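Local coordinates for protein Pro-Pro endopeptidase (PDB 6FPC) that cleaves peptide bonds between two prolines as a secreted zinc-dependent endopeptidase, cutting a cell-surface protein and so perhaps regulating bacterial adhesion, at residues Ser105-Asp118 against Thr154-Tyr166. Sequence-based numbering, arbitrary orientation.
Sequences SLNLEIHETLHAVD and TEYFAEAASLYLY. With CD (cadmium ion), chain F.
His-111, His-115 and Glu-155 meet at a cadmium ion that occupies the catalytic zinc site, both histidines binding through NE2. Glu-155 binds the metal unevenly, with OE2 at 2.0 Å from the cadmium and OE1 at 2.7 Å. Its carboxylate lies nearly coplanar with the His-111 ring but stands 77° from that of His-115. Tyr-148 and a water complete the site; the same water donates to Glu-112 OE1, on the predicted proton acceptor.

In the second shell, Ala-158 CB packs over a face of each imidazole, in CH-pi contacts 3.9 Å from the His-111 ring centroid and 3.8 Å from that of His-115. Glu-159, bent at its second torsion (50°), accepts a hydrogen bond from His-111 ND1 at OE1 (2.8 Å), the oxygen tilted out of the ring plane and the bond well short of straight, while OE2 accepts from the backbone N of Leu-106 on its syn side at 3.0 Å. One carboxylate thus ties the rotation of His-111 to the loop before the helix and would probably make the imidazole more electron-rich. A water takes the N-H of His-115 ND1 and donates to Asp-118 OD2 and Thr-154 O; Ser-126 also bonds to that carboxylate oxygen.

Farther out, Leu-114 wedges as a knob among Phe-157, Ala-158, Ala-161 and Leu-165. At the other end Leu-106 CG lies over a face of the Tyr-166 ring, whose edge receives Ile-110 CD1. The axes of segments 108-118 and 154-166 come within 8.3 Å, their N-to-C directions 126° apart: the HExxH helix and the glutamate-bearing helix of a gluzincin-like zinc site, as in anthrax lethal factor and other M34 peptidases.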
loop_
_atom_site.group_PDB
_atom_site.type_symbol
_atom_site.label_atom_id
_atom_site.label_comp_id
_atom_site.label_asym_id
_atom_site.label_seq_id
_atom_site.Cartn_x
_atom_site.Cartn_y
_atom_site.Cartn_z
ATOM N N SER A 105 1.397 7.523 -4.548
ATOM C CA SER A 105 0.114 6.892 -4.200
ATOM C C SER A 105 -0.808 7.895 -3.573
ATOM O O SER A 105 -0.348 8.848 -2.918
ATOM C CB SER A 105 0.296 5.786 -3.159
ATOM O OG SER A 105 1.202 4.806 -3.609
ATOM N N LEU A 106 -2.116 7.595 -3.636
ATOM C CA LEU A 106 -3.164 8.369 -2.981
ATOM C C LEU A 106 -2.953 8.306 -1.453
ATOM O O LEU A 106 -3.154 9.306 -0.754
ATOM C CB LEU A 106 -4.526 7.751 -3.357
ATOM C CG LEU A 106 -5.763 8.252 -2.601
ATOM C CD1 LEU A 106 -6.004 9.742 -2.864
ATOM C CD2 LEU A 106 -7.000 7.445 -3.013
ATOM N N ASN A 107 -2.499 7.151 -0.952
ATOM C CA ASN A 107 -2.294 6.961 0.472
ATOM C C ASN A 107 -1.303 5.840 0.696
ATOM O O ASN A 107 -1.599 4.676 0.419
ATOM C CB ASN A 107 -3.602 6.668 1.199
ATOM C CG ASN A 107 -3.374 6.487 2.686
ATOM O OD1 ASN A 107 -3.246 5.368 3.173
ATOM N ND2 ASN A 107 -3.266 7.574 3.424
ATOM N N LEU A 108 -0.148 6.198 1.234
ATOM C CA LEU A 108 0.942 5.252 1.403
ATOM C C LEU A 108 0.581 4.015 2.238
ATOM O O LEU A 108 0.792 2.894 1.762
ATOM C CB LEU A 108 2.195 5.946 1.946
ATOM C CG LEU A 108 3.477 5.110 1.986
ATOM C CD1 LEU A 108 3.880 4.620 0.576
ATOM C CD2 LEU A 108 4.601 5.931 2.579
ATOM N N GLU A 109 0.032 4.201 3.442
ATOM C CA GLU A 109 -0.275 3.064 4.325
ATOM C C GLU A 109 -1.324 2.126 3.750
ATOM O O GLU A 109 -1.143 0.911 3.865
ATOM C CB GLU A 109 -0.629 3.486 5.773
ATOM C CG GLU A 109 -1.841 4.401 5.925
ATOM C CD GLU A 109 -1.570 5.892 5.793
ATOM O OE1 GLU A 109 -0.499 6.257 5.252
ATOM O OE2 GLU A 109 -2.449 6.697 6.190
ATOM N N ILE A 110 -2.364 2.655 3.069
ATOM C CA ILE A 110 -3.364 1.753 2.472
ATOM C C ILE A 110 -2.736 0.975 1.319
ATOM O O ILE A 110 -2.878 -0.256 1.269
ATOM C CB ILE A 110 -4.675 2.470 2.064
ATOM C CG1 ILE A 110 -5.450 2.900 3.326
ATOM C CG2 ILE A 110 -5.549 1.570 1.171
ATOM C CD1 ILE A 110 -6.530 4.011 3.041
ATOM N N HIS A 111 -2.016 1.697 0.423
ATOM C CA HIS A 111 -1.339 1.119 -0.749
ATOM C C HIS A 111 -0.420 -0.052 -0.341
ATOM O O HIS A 111 -0.549 -1.165 -0.862
ATOM C CB HIS A 111 -0.533 2.203 -1.503
ATOM C CG HIS A 111 0.219 1.669 -2.687
ATOM N ND1 HIS A 111 -0.303 1.739 -3.960
ATOM C CD2 HIS A 111 1.424 1.057 -2.743
ATOM C CE1 HIS A 111 0.609 1.205 -4.758
ATOM N NE2 HIS A 111 1.667 0.785 -4.072
ATOM N N GLU A 112 0.491 0.197 0.607
ATOM C CA GLU A 112 1.442 -0.829 1.051
ATOM C C GLU A 112 0.755 -1.985 1.780
ATOM O O GLU A 112 1.138 -3.130 1.562
ATOM C CB GLU A 112 2.600 -0.219 1.863
ATOM C CG GLU A 112 3.496 0.700 1.015
ATOM C CD GLU A 112 4.240 0.023 -0.133
ATOM O OE1 GLU A 112 4.602 0.734 -1.097
ATOM O OE2 GLU A 112 4.457 -1.213 -0.077
ATOM N N THR A 113 -0.291 -1.710 2.569
ATOM C CA THR A 113 -1.014 -2.784 3.252
ATOM C C THR A 113 -1.704 -3.685 2.227
ATOM O O THR A 113 -1.702 -4.896 2.391
ATOM C CB THR A 113 -1.985 -2.234 4.319
ATOM O OG1 THR A 113 -1.240 -1.446 5.243
ATOM C CG2 THR A 113 -2.706 -3.354 5.105
ATOM N N LEU A 114 -2.254 -3.107 1.152
ATOM C CA LEU A 114 -2.987 -3.869 0.134
ATOM C C LEU A 114 -2.081 -4.830 -0.636
ATOM O O LEU A 114 -2.563 -5.872 -1.077
ATOM C CB LEU A 114 -3.815 -2.933 -0.784
ATOM C CG LEU A 114 -5.316 -2.751 -0.404
ATOM C CD1 LEU A 114 -6.117 -4.011 -0.669
ATOM C CD2 LEU A 114 -5.522 -2.365 1.044
ATOM N N HIS A 115 -0.748 -4.542 -0.717
ATOM C CA HIS A 115 0.194 -5.497 -1.295
ATOM C C HIS A 115 0.226 -6.767 -0.417
ATOM O O HIS A 115 0.159 -7.874 -0.956
ATOM C CB HIS A 115 1.618 -4.919 -1.436
ATOM C CG HIS A 115 1.820 -4.032 -2.637
ATOM N ND1 HIS A 115 1.552 -4.478 -3.924
ATOM C CD2 HIS A 115 2.345 -2.787 -2.704
ATOM C CE1 HIS A 115 1.886 -3.480 -4.729
ATOM N NE2 HIS A 115 2.369 -2.438 -4.045
ATOM N N ALA A 116 0.319 -6.606 0.927
ATOM C CA ALA A 116 0.336 -7.754 1.857
ATOM C C ALA A 116 -0.978 -8.535 1.779
ATOM O O ALA A 116 -0.950 -9.758 1.798
ATOM C CB ALA A 116 0.604 -7.281 3.281
ATOM N N VAL A 117 -2.120 -7.838 1.633
ATOM C CA VAL A 117 -3.450 -8.465 1.478
ATOM C C VAL A 117 -3.455 -9.326 0.204
ATOM O O VAL A 117 -3.837 -10.501 0.250
ATOM C CB VAL A 117 -4.585 -7.396 1.432
ATOM C CG1 VAL A 117 -5.949 -8.030 1.140
ATOM C CG2 VAL A 117 -4.642 -6.569 2.714
ATOM N N ASP A 118 -2.993 -8.747 -0.930
ATOM C CA ASP A 118 -2.914 -9.469 -2.202
ATOM C C ASP A 118 -2.065 -10.744 -2.061
ATOM O O ASP A 118 -2.542 -11.834 -2.389
ATOM C CB ASP A 118 -2.293 -8.548 -3.271
ATOM C CG ASP A 118 -2.299 -9.096 -4.679
ATOM O OD1 ASP A 118 -3.178 -9.956 -4.994
ATOM O OD2 ASP A 118 -1.456 -8.647 -5.485
ATOM N N THR A 154 0.090 -6.097 -9.835
ATOM C CA THR A 154 0.164 -5.942 -8.365
ATOM C C THR A 154 0.038 -4.467 -7.957
ATOM O O THR A 154 -0.630 -4.150 -6.974
ATOM C CB THR A 154 1.483 -6.493 -7.816
ATOM O OG1 THR A 154 2.536 -5.929 -8.598
ATOM C CG2 THR A 154 1.542 -8.010 -7.878
ATOM N N GLU A 155 0.652 -3.566 -8.743
ATOM C CA GLU A 155 0.605 -2.137 -8.465
ATOM C C GLU A 155 -0.794 -1.575 -8.765
ATOM O O GLU A 155 -1.358 -0.812 -7.952
ATOM C CB GLU A 155 1.770 -1.429 -9.200
ATOM C CG GLU A 155 3.132 -1.934 -8.691
ATOM C CD GLU A 155 3.428 -1.570 -7.236
ATOM O OE1 GLU A 155 4.458 -2.041 -6.704
ATOM O OE2 GLU A 155 2.672 -0.763 -6.649
ATOM N N TYR A 156 -1.392 -2.017 -9.882
ATOM C CA TYR A 156 -2.750 -1.592 -10.234
ATOM C C TYR A 156 -3.728 -2.081 -9.163
ATOM O O TYR A 156 -4.579 -1.304 -8.717
ATOM C CB TYR A 156 -3.150 -2.103 -11.624
ATOM C CG TYR A 156 -4.479 -1.543 -12.085
ATOM C CD1 TYR A 156 -4.701 -0.166 -12.129
ATOM C CD2 TYR A 156 -5.545 -2.386 -12.395
ATOM C CE1 TYR A 156 -5.935 0.358 -12.493
ATOM C CE2 TYR A 156 -6.789 -1.869 -12.767
ATOM C CZ TYR A 156 -6.971 -0.498 -12.832
ATOM O OH TYR A 156 -8.174 0.028 -13.222
ATOM N N PHE A 157 -3.528 -3.321 -8.670
ATOM C CA PHE A 157 -4.358 -3.861 -7.597
ATOM C C PHE A 157 -4.276 -2.956 -6.370
ATOM O O PHE A 157 -5.292 -2.457 -5.908
ATOM C CB PHE A 157 -3.979 -5.317 -7.222
ATOM C CG PHE A 157 -4.833 -5.800 -6.070
ATOM C CD1 PHE A 157 -6.126 -6.271 -6.292
ATOM C CD2 PHE A 157 -4.386 -5.684 -4.750
ATOM C CE1 PHE A 157 -6.937 -6.672 -5.229
ATOM C CE2 PHE A 157 -5.216 -6.062 -3.680
ATOM C CZ PHE A 157 -6.483 -6.555 -3.931
ATOM N N ALA A 158 -3.065 -2.708 -5.864
ATOM C CA ALA A 158 -2.873 -1.895 -4.661
ATOM C C ALA A 158 -3.405 -0.447 -4.806
ATOM O O ALA A 158 -4.036 0.082 -3.887
ATOM C CB ALA A 158 -1.406 -1.888 -4.272
ATOM N N GLU A 159 -3.152 0.187 -5.952
ATOM C CA GLU A 159 -3.577 1.565 -6.138
ATOM C C GLU A 159 -5.102 1.691 -6.388
ATOM O O GLU A 159 -5.750 2.564 -5.795
ATOM C CB GLU A 159 -2.758 2.225 -7.249
ATOM C CG GLU A 159 -2.789 3.755 -7.204
ATOM C CD GLU A 159 -2.478 4.436 -5.875
ATOM O OE1 GLU A 159 -1.708 3.881 -5.061
ATOM O OE2 GLU A 159 -3.015 5.538 -5.645
ATOM N N ALA A 160 -5.662 0.827 -7.260
ATOM C CA ALA A 160 -7.113 0.805 -7.546
ATOM C C ALA A 160 -7.915 0.412 -6.278
ATOM O O ALA A 160 -8.978 0.996 -6.055
ATOM C CB ALA A 160 -7.430 -0.144 -8.683
ATOM N N ALA A 161 -7.376 -0.513 -5.416
ATOM C CA ALA A 161 -8.037 -0.862 -4.141
ATOM C C ALA A 161 -7.979 0.364 -3.191
ATOM O O ALA A 161 -8.946 0.627 -2.461
ATOM C CB ALA A 161 -7.382 -2.069 -3.493
ATOM N N SER A 162 -6.872 1.127 -3.243
ATOM C CA SER A 162 -6.722 2.367 -2.463
ATOM C C SER A 162 -7.814 3.367 -2.896
ATOM O O SER A 162 -8.504 3.891 -2.014
ATOM C CB SER A 162 -5.343 2.990 -2.643
ATOM O OG SER A 162 -4.358 2.156 -2.057
ATOM N N LEU A 163 -8.010 3.588 -4.237
ATOM C CA LEU A 163 -9.086 4.487 -4.719
ATOM C C LEU A 163 -10.460 4.035 -4.171
ATOM O O LEU A 163 -11.256 4.856 -3.720
ATOM C CB LEU A 163 -9.143 4.558 -6.254
ATOM C CG LEU A 163 -7.993 5.283 -6.986
ATOM C CD1 LEU A 163 -8.070 5.039 -8.490
ATOM C CD2 LEU A 163 -8.045 6.782 -6.759
ATOM N N TYR A 164 -10.704 2.713 -4.177
ATOM C CA TYR A 164 -11.955 2.122 -3.708
ATOM C C TYR A 164 -12.221 2.338 -2.220
ATOM O O TYR A 164 -13.361 2.605 -1.828
ATOM C CB TYR A 164 -12.016 0.613 -4.047
ATOM C CG TYR A 164 -13.369 0.021 -3.723
ATOM C CD1 TYR A 164 -13.617 -0.570 -2.481
ATOM C CD2 TYR A 164 -14.429 0.135 -4.612
ATOM C CE1 TYR A 164 -14.895 -1.010 -2.131
ATOM C CE2 TYR A 164 -15.710 -0.309 -4.275
ATOM C CZ TYR A 164 -15.932 -0.902 -3.044
ATOM O OH TYR A 164 -17.193 -1.325 -2.712
ATOM N N LEU A 165 -11.184 2.170 -1.392
ATOM C CA LEU A 165 -11.302 2.210 0.062
ATOM C C LEU A 165 -11.119 3.579 0.736
ATOM O O LEU A 165 -11.742 3.800 1.773
ATOM C CB LEU A 165 -10.310 1.189 0.664
ATOM C CG LEU A 165 -10.578 -0.310 0.345
ATOM C CD1 LEU A 165 -9.385 -1.175 0.673
ATOM C CD2 LEU A 165 -11.813 -0.841 1.062
ATOM N N TYR A 166 -10.281 4.479 0.179
ATOM C CA TYR A 166 -9.908 5.769 0.790
ATOM C C TYR A 166 -11.092 6.694 1.137
ATOM O O TYR A 166 -11.203 7.130 2.295
ATOM C CB TYR A 166 -8.869 6.511 -0.086
ATOM C CG TYR A 166 -8.316 7.786 0.520
ATOM C CD1 TYR A 166 -7.333 7.745 1.506
ATOM C CD2 TYR A 166 -8.757 9.036 0.088
ATOM C CE1 TYR A 166 -6.806 8.916 2.051
ATOM C CE2 TYR A 166 -8.224 10.215 0.616
ATOM C CZ TYR A 166 -7.240 10.149 1.589
ATOM O OH TYR A 166 -6.720 11.302 2.125
HETATM CD CD CD F . 3.285 -0.552 -4.754
HETATM O O HOH W 1 5.089 -0.417 -3.789
HETATM O O HOH W 2 -0.705 -5.944 -4.832
#